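Local coordinates for protein AGR_C_4470p (Agrobacterium tumefaciens str. C58, PDB 2HQV) that is of unknown function but belongs to the ChuX/HutX haem-utilisation family and so may bind or handle haem, at residues Phe72-Leu86 with Val98-Phe112. Residues are numbered along the deposited sequence; the frame is centred on the assembly and turned at random.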
loop_
_atom_site.group_PDB
_atom_site.type_symbol
_atom_site.label_atom_id
_atom_site.label_comp_id
_atom_site.label_asym_id
_atom_site.label_seq_id
_atom_site.Cartn_x
_atom_site.Cartn_y
_atom_site.Cartn_z
ATOM N N PHE A 72 -13.774 0.568 -15.277
ATOM C CA PHE A 72 -13.066 -0.246 -14.283
ATOM C C PHE A 72 -13.188 -1.754 -14.526
ATOM O O PHE A 72 -12.183 -2.436 -14.729
ATOM C CB PHE A 72 -13.565 0.111 -12.877
ATOM C CG PHE A 72 -12.790 -0.543 -11.752
ATOM C CD1 PHE A 72 -13.020 -1.871 -11.403
ATOM C CD2 PHE A 72 -11.852 0.184 -11.025
ATOM C CE1 PHE A 72 -12.331 -2.463 -10.342
ATOM C CE2 PHE A 72 -11.157 -0.394 -9.964
ATOM C CZ PHE A 72 -11.395 -1.720 -9.621
ATOM N N ASP A 73 -14.415 -2.268 -14.507
ATOM C CA ASP A 73 -14.664 -3.694 -14.722
ATOM C C ASP A 73 -14.174 -4.221 -16.073
ATOM O O ASP A 73 -13.594 -5.304 -16.147
ATOM C CB ASP A 73 -16.163 -3.980 -14.582
ATOM C CG ASP A 73 -16.597 -4.115 -13.139
ATOM O OD1 ASP A 73 -16.174 -3.293 -12.302
ATOM O OD2 ASP A 73 -17.368 -5.048 -12.842
ATOM N N ALA A 74 -14.416 -3.470 -17.142
ATOM C CA ALA A 74 -13.993 -3.903 -18.472
ATOM C C ALA A 74 -12.474 -4.006 -18.554
ATOM O O ALA A 74 -11.926 -4.960 -19.119
ATOM C CB ALA A 74 -14.502 -2.930 -19.534
ATOM N N ILE A 75 -11.794 -3.017 -17.987
ATOM C CA ILE A 75 -10.341 -2.997 -18.012
ATOM C C ILE A 75 -9.752 -4.110 -17.154
ATOM O O ILE A 75 -8.801 -4.781 -17.566
ATOM C CB ILE A 75 -9.814 -1.607 -17.584
ATOM C CG1 ILE A 75 -10.190 -0.583 -18.668
ATOM C CG2 ILE A 75 -8.298 -1.644 -17.370
ATOM C CD1 ILE A 75 -9.891 0.876 -18.317
ATOM N N TRP A 76 -10.319 -4.322 -15.971
ATOM C CA TRP A 76 -9.838 -5.387 -15.099
ATOM C C TRP A 76 -10.015 -6.740 -15.796
ATOM O O TRP A 76 -9.104 -7.561 -15.810
ATOM C CB TRP A 76 -10.605 -5.378 -13.775
ATOM C CG TRP A 76 -10.089 -6.358 -12.787
ATOM C CD1 TRP A 76 -10.507 -7.647 -12.614
ATOM C CD2 TRP A 76 -9.031 -6.149 -11.841
ATOM N NE1 TRP A 76 -9.776 -8.251 -11.621
ATOM C CE2 TRP A 76 -8.859 -7.359 -11.132
ATOM C CE3 TRP A 76 -8.205 -5.058 -11.531
ATOM C CZ2 TRP A 76 -7.901 -7.508 -10.118
ATOM C CZ3 TRP A 76 -7.248 -5.205 -10.522
ATOM C CH2 TRP A 76 -7.104 -6.426 -9.833
ATOM N N ASN A 77 -11.192 -6.969 -16.372
ATOM C CA ASN A 77 -11.460 -8.229 -17.067
ATOM C C ASN A 77 -10.465 -8.405 -18.214
ATOM O O ASN A 77 -9.938 -9.495 -18.445
ATOM C CB ASN A 77 -12.888 -8.247 -17.623
ATOM C CG ASN A 77 -13.165 -9.480 -18.467
ATOM O OD1 ASN A 77 -13.134 -10.606 -17.968
ATOM N ND2 ASN A 77 -13.429 -9.274 -19.757
ATOM N N GLU A 78 -10.215 -7.315 -18.924
ATOM C CA GLU A 78 -9.283 -7.312 -20.040
ATOM C C GLU A 78 -7.892 -7.744 -19.564
ATOM O O GLU A 78 -7.279 -8.661 -20.124
ATOM C CB GLU A 78 -9.213 -5.904 -20.639
ATOM C CG GLU A 78 -8.588 -5.827 -22.007
ATOM C CD GLU A 78 -9.483 -6.420 -23.079
ATOM O OE1 GLU A 78 -10.516 -5.798 -23.409
ATOM O OE2 GLU A 78 -9.156 -7.512 -23.580
HETATM N N MSE A 79 -7.400 -7.092 -18.517
HETATM C CA MSE A 79 -6.071 -7.407 -18.000
HETATM C C MSE A 79 -5.946 -8.825 -17.445
HETATM O O MSE A 79 -4.859 -9.397 -17.442
HETATM C CB MSE A 79 -5.666 -6.386 -16.935
HETATM C CG MSE A 79 -5.583 -4.961 -17.472
HETATM SE SE MSE A 79 -4.856 -3.723 -16.160
HETATM C CE MSE A 79 -6.252 -3.848 -14.810
ATOM N N ARG A 80 -7.052 -9.394 -16.977
ATOM C CA ARG A 80 -7.013 -10.752 -16.449
ATOM C C ARG A 80 -6.571 -11.736 -17.535
ATOM O O ARG A 80 -6.142 -12.847 -17.238
ATOM C CB ARG A 80 -8.386 -11.163 -15.907
ATOM C CG ARG A 80 -8.798 -10.425 -14.640
ATOM C CD ARG A 80 -10.050 -11.034 -14.042
ATOM N NE ARG A 80 -9.866 -12.464 -13.834
ATOM C CZ ARG A 80 -10.474 -13.406 -14.545
ATOM N NH1 ARG A 80 -11.323 -13.072 -15.513
ATOM N NH2 ARG A 80 -10.213 -14.684 -14.306
ATOM N N GLY A 81 -6.674 -11.324 -18.794
ATOM C CA GLY A 81 -6.270 -12.199 -19.880
ATOM C C GLY A 81 -4.849 -11.923 -20.333
ATOM O O GLY A 81 -4.356 -12.564 -21.259
ATOM N N TRP A 82 -4.183 -10.981 -19.668
ATOM C CA TRP A 82 -2.815 -10.607 -20.027
ATOM C C TRP A 82 -1.738 -11.542 -19.494
ATOM O O TRP A 82 -0.571 -11.408 -19.851
ATOM C CB TRP A 82 -2.505 -9.189 -19.538
ATOM C CG TRP A 82 -3.251 -8.077 -20.228
ATOM C CD1 TRP A 82 -4.282 -8.195 -21.124
ATOM C CD2 TRP A 82 -3.036 -6.671 -20.049
ATOM N NE1 TRP A 82 -4.717 -6.948 -21.508
ATOM C CE2 TRP A 82 -3.971 -5.995 -20.866
ATOM C CE3 TRP A 82 -2.142 -5.918 -19.274
ATOM C CZ2 TRP A 82 -4.040 -4.593 -20.930
ATOM C CZ3 TRP A 82 -2.210 -4.518 -19.336
ATOM C CH2 TRP A 82 -3.155 -3.874 -20.162
ATOM N N GLY A 83 -2.117 -12.486 -18.643
ATOM C CA GLY A 83 -1.135 -13.395 -18.089
ATOM C C GLY A 83 -0.558 -12.828 -16.806
ATOM O O GLY A 83 -1.220 -12.056 -16.115
ATOM N N GLU A 84 0.678 -13.192 -16.485
ATOM C CA GLU A 84 1.303 -12.699 -15.261
ATOM C C GLU A 84 1.805 -11.264 -15.404
ATOM O O GLU A 84 2.716 -10.988 -16.178
ATOM C CB GLU A 84 2.466 -13.608 -14.849
ATOM C CG GLU A 84 3.083 -13.240 -13.502
ATOM C CD GLU A 84 4.326 -14.057 -13.177
ATOM O OE1 GLU A 84 4.919 -13.841 -12.100
ATOM O OE2 GLU A 84 4.708 -14.915 -13.997
ATOM N N ILE A 85 1.200 -10.354 -14.654
ATOM C CA ILE A 85 1.597 -8.953 -14.684
ATOM C C ILE A 85 2.297 -8.607 -13.368
ATOM O O ILE A 85 2.594 -9.490 -12.566
ATOM C CB ILE A 85 0.358 -8.025 -14.898
ATOM C CG1 ILE A 85 -0.772 -8.373 -13.917
ATOM C CG2 ILE A 85 -0.157 -8.185 -16.318
ATOM C CD1 ILE A 85 -0.497 -8.032 -12.446
ATOM N N LEU A 86 2.584 -7.332 -13.147
ATOM C CA LEU A 86 3.211 -6.939 -11.896
ATOM C C LEU A 86 2.319 -5.910 -11.213
ATOM O O LEU A 86 2.088 -4.826 -11.743
ATOM C CB LEU A 86 4.605 -6.347 -12.132
ATOM C CG LEU A 86 5.314 -5.906 -10.843
ATOM C CD1 LEU A 86 5.539 -7.118 -9.951
ATOM C CD2 LEU A 86 6.648 -5.235 -11.173
ATOM N N VAL A 98 4.121 -7.322 -6.545
ATOM C CA VAL A 98 3.668 -8.702 -6.575
ATOM C C VAL A 98 3.387 -9.194 -7.986
ATOM O O VAL A 98 2.526 -8.656 -8.683
ATOM C CB VAL A 98 2.369 -8.871 -5.746
ATOM C CG1 VAL A 98 2.029 -10.360 -5.585
ATOM C CG2 VAL A 98 2.525 -8.188 -4.383
ATOM N N PRO A 99 4.135 -10.209 -8.438
ATOM C CA PRO A 99 3.906 -10.742 -9.783
ATOM C C PRO A 99 2.781 -11.770 -9.690
ATOM O O PRO A 99 2.684 -12.504 -8.704
ATOM C CB PRO A 99 5.241 -11.386 -10.124
ATOM C CG PRO A 99 5.689 -11.922 -8.793
ATOM C CD PRO A 99 5.365 -10.768 -7.846
ATOM N N GLY A 100 1.921 -11.814 -10.700
ATOM C CA GLY A 100 0.842 -12.785 -10.686
ATOM C C GLY A 100 -0.257 -12.456 -11.669
ATOM O O GLY A 100 -0.261 -11.377 -12.254
ATOM N N HIS A 101 -1.168 -13.402 -11.874
ATOM C CA HIS A 101 -2.301 -13.187 -12.763
ATOM C C HIS A 101 -3.342 -12.437 -11.945
ATOM O O HIS A 101 -3.437 -12.627 -10.736
ATOM C CB HIS A 101 -2.908 -14.520 -13.221
ATOM C CG HIS A 101 -2.072 -15.263 -14.216
ATOM N ND1 HIS A 101 -0.874 -15.864 -13.890
ATOM C CD2 HIS A 101 -2.259 -15.494 -15.540
ATOM C CE1 HIS A 101 -0.360 -16.431 -14.968
ATOM N NE2 HIS A 101 -1.181 -16.221 -15.981
ATOM N N LEU A 102 -4.109 -11.569 -12.586
ATOM C CA LEU A 102 -5.152 -10.854 -11.862
ATOM C C LEU A 102 -6.352 -11.782 -11.700
ATOM O O LEU A 102 -6.857 -12.330 -12.684
ATOM C CB LEU A 102 -5.560 -9.593 -12.617
ATOM C CG LEU A 102 -4.515 -8.481 -12.622
ATOM C CD1 LEU A 102 -5.075 -7.238 -13.300
ATOM C CD2 LEU A 102 -4.120 -8.179 -11.188
ATOM N N PRO A 103 -6.823 -11.981 -10.455
ATOM C CA PRO A 103 -7.971 -12.860 -10.220
ATOM C C PRO A 103 -9.307 -12.168 -10.439
ATOM O O PRO A 103 -9.374 -10.947 -10.583
ATOM C CB PRO A 103 -7.788 -13.272 -8.767
ATOM C CG PRO A 103 -7.302 -12.006 -8.153
ATOM C CD PRO A 103 -6.275 -11.491 -9.176
ATOM N N GLU A 104 -10.372 -12.961 -10.455
ATOM C CA GLU A 104 -11.714 -12.433 -10.631
ATOM C C GLU A 104 -12.088 -11.714 -9.347
ATOM O O GLU A 104 -11.591 -12.053 -8.270
ATOM C CB GLU A 104 -12.708 -13.568 -10.877
ATOM C CG GLU A 104 -12.288 -14.542 -11.965
ATOM C CD GLU A 104 -13.291 -15.668 -12.153
ATOM O OE1 GLU A 104 -13.656 -16.320 -11.151
ATOM O OE2 GLU A 104 -13.711 -15.900 -13.303
ATOM N N GLY A 105 -12.958 -10.721 -9.461
ATOM C CA GLY A 105 -13.371 -9.987 -8.285
ATOM C C GLY A 105 -14.881 -9.910 -8.161
ATOM O O GLY A 105 -15.599 -9.991 -9.152
ATOM N N THR A 106 -15.357 -9.771 -6.928
ATOM C CA THR A 106 -16.781 -9.636 -6.657
ATOM C C THR A 106 -16.919 -8.238 -6.067
ATOM O O THR A 106 -15.946 -7.687 -5.554
ATOM C CB THR A 106 -17.264 -10.667 -5.625
ATOM O OG1 THR A 106 -16.521 -10.510 -4.408
ATOM C CG2 THR A 106 -17.094 -12.081 -6.162
ATOM N N GLU A 107 -18.112 -7.664 -6.125
ATOM C CA GLU A 107 -18.292 -6.319 -5.598
ATOM C C GLU A 107 -19.426 -6.141 -4.594
ATOM O O GLU A 107 -20.513 -6.701 -4.752
ATOM C CB GLU A 107 -18.477 -5.333 -6.758
ATOM C CG GLU A 107 -18.943 -3.943 -6.345
ATOM C CD GLU A 107 -18.977 -2.954 -7.502
ATOM O OE1 GLU A 107 -18.780 -3.369 -8.661
ATOM O OE2 GLU A 107 -19.204 -1.750 -7.249
ATOM N N SER A 108 -19.146 -5.349 -3.563
ATOM C CA SER A 108 -20.119 -5.015 -2.531
ATOM C C SER A 108 -19.711 -3.712 -1.842
ATOM O O SER A 108 -18.543 -3.508 -1.493
ATOM C CB SER A 108 -20.244 -6.125 -1.488
ATOM O OG SER A 108 -21.261 -5.795 -0.548
ATOM N N HIS A 109 -20.689 -2.827 -1.677
ATOM C CA HIS A 109 -20.496 -1.535 -1.037
ATOM C C HIS A 109 -19.237 -0.749 -1.427
ATOM O O HIS A 109 -18.483 -0.302 -0.570
ATOM C CB HIS A 109 -20.573 -1.709 0.481
ATOM C CG HIS A 109 -21.865 -2.312 0.940
ATOM N ND1 HIS A 109 -22.129 -3.663 0.851
ATOM C CD2 HIS A 109 -22.997 -1.740 1.418
ATOM C CE1 HIS A 109 -23.366 -3.897 1.253
ATOM N NE2 HIS A 109 -23.915 -2.746 1.601
ATOM N N GLY A 110 -19.024 -0.584 -2.728
ATOM C CA GLY A 110 -17.890 0.190 -3.199
ATOM C C GLY A 110 -16.547 -0.512 -3.258
ATOM O O GLY A 110 -15.584 0.050 -3.781
ATOM N N TRP A 111 -16.478 -1.724 -2.723
ATOM C CA TRP A 111 -15.234 -2.481 -2.731
ATOM C C TRP A 111 -15.276 -3.663 -3.689
ATOM O O TRP A 111 -16.287 -4.380 -3.804
ATOM C CB TRP A 111 -14.883 -2.978 -1.326
ATOM C CG TRP A 111 -14.474 -1.887 -0.369
ATOM C CD1 TRP A 111 -15.303 -1.073 0.363
ATOM C CD2 TRP A 111 -13.135 -1.495 -0.038
ATOM N NE1 TRP A 111 -14.557 -0.206 1.132
ATOM C CE2 TRP A 111 -13.226 -0.441 0.905
ATOM C CE3 TRP A 111 -11.866 -1.932 -0.441
ATOM C CZ2 TRP A 111 -12.093 0.181 1.448
ATOM C CZ3 TRP A 111 -10.739 -1.315 0.102
ATOM C CH2 TRP A 111 -10.863 -0.269 1.038
ATOM N N PHE A 112 -14.154 -3.838 -4.372
ATOM C CA PHE A 112 -13.945 -4.895 -5.342
ATOM C C PHE A 112 -13.024 -5.877 -4.626
ATOM O O PHE A 112 -11.828 -5.622 -4.445
ATOM C CB PHE A 112 -13.281 -4.293 -6.589
ATOM C CG PHE A 112 -13.248 -5.210 -7.774
ATOM C CD1 PHE A 112 -14.426 -5.594 -8.410
ATOM C CD2 PHE A 112 -12.033 -5.667 -8.282
ATOM C CE1 PHE A 112 -14.395 -6.414 -9.530
ATOM C CE2 PHE A 112 -11.986 -6.488 -9.404
ATOM C CZ PHE A 112 -13.170 -6.865 -10.032
HETATM O O HOH W 1 -18.273 -5.366 -10.190
HETATM O O HOH W 2 -3.646 -11.096 -15.383
HETATM O O HOH W 3 -6.132 -13.990 -14.573
#
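Phe72, Trp76 and Phe112 all hold CG opposite the backbone N (chi1 -173°, -175° and -169°), which brings the three rings together as an aromatic cluster. The cluster joins helix 72-79 to the three-stranded antiparallel sheet with hairpin 105-114. Phe72 turns its edge, at CE1, to one face of Phe112 in a T-shaped pair. Phe112 directs its edge, at CE2, onto the five-membered ring of Trp76, with centroids 4.8 Å apart. Leu102 lies over the opposite face of the indole. Its CD1 makes a CH-pi contact 4.0 Å from the centroid of the six-membered ring, and its CD2 rests against Ile85 CD1. Phe158 also packs on Trp76. The indole is held on both faces, and Trp76 NE1 donates in the ring plane to Pro103 O at 2.9 Å.

Further along, the chain enters a second hairpin, of strands 85-90 and 94-100, at the edge of the six-stranded sheet. Ile85 and Gly100 form an antiparallel hydrogen-bonded pair, with Ile85 N to Gly100 O at 3.0 Å and Gly100 N to Ile85 O at 3.1 Å. His101 lays one ring face over the Gly83-Glu84 peptide. A water accepts from Leu102 N and donates to Met79 O and Gly83 O, bridging the type I turn Met79-Trp82 to the facing loop. Another water links Asp73 OD2 to Glu107 OE1, and Lys126 forms salt bridges with both acids, which probably offsets their like charges. Arg80 NE makes a weak hydrogen bond to Leu102 O at 3.2 Å, while Glu104 CG sits over one face of the guanidinium, 3.1 Å from Arg80 NH2. Their charges form a long salt bridge, Arg80 NH2 to Glu104 OE2 at 3.8 Å; the oxygen lies well out of the guanidinium plane and no N-H points at it.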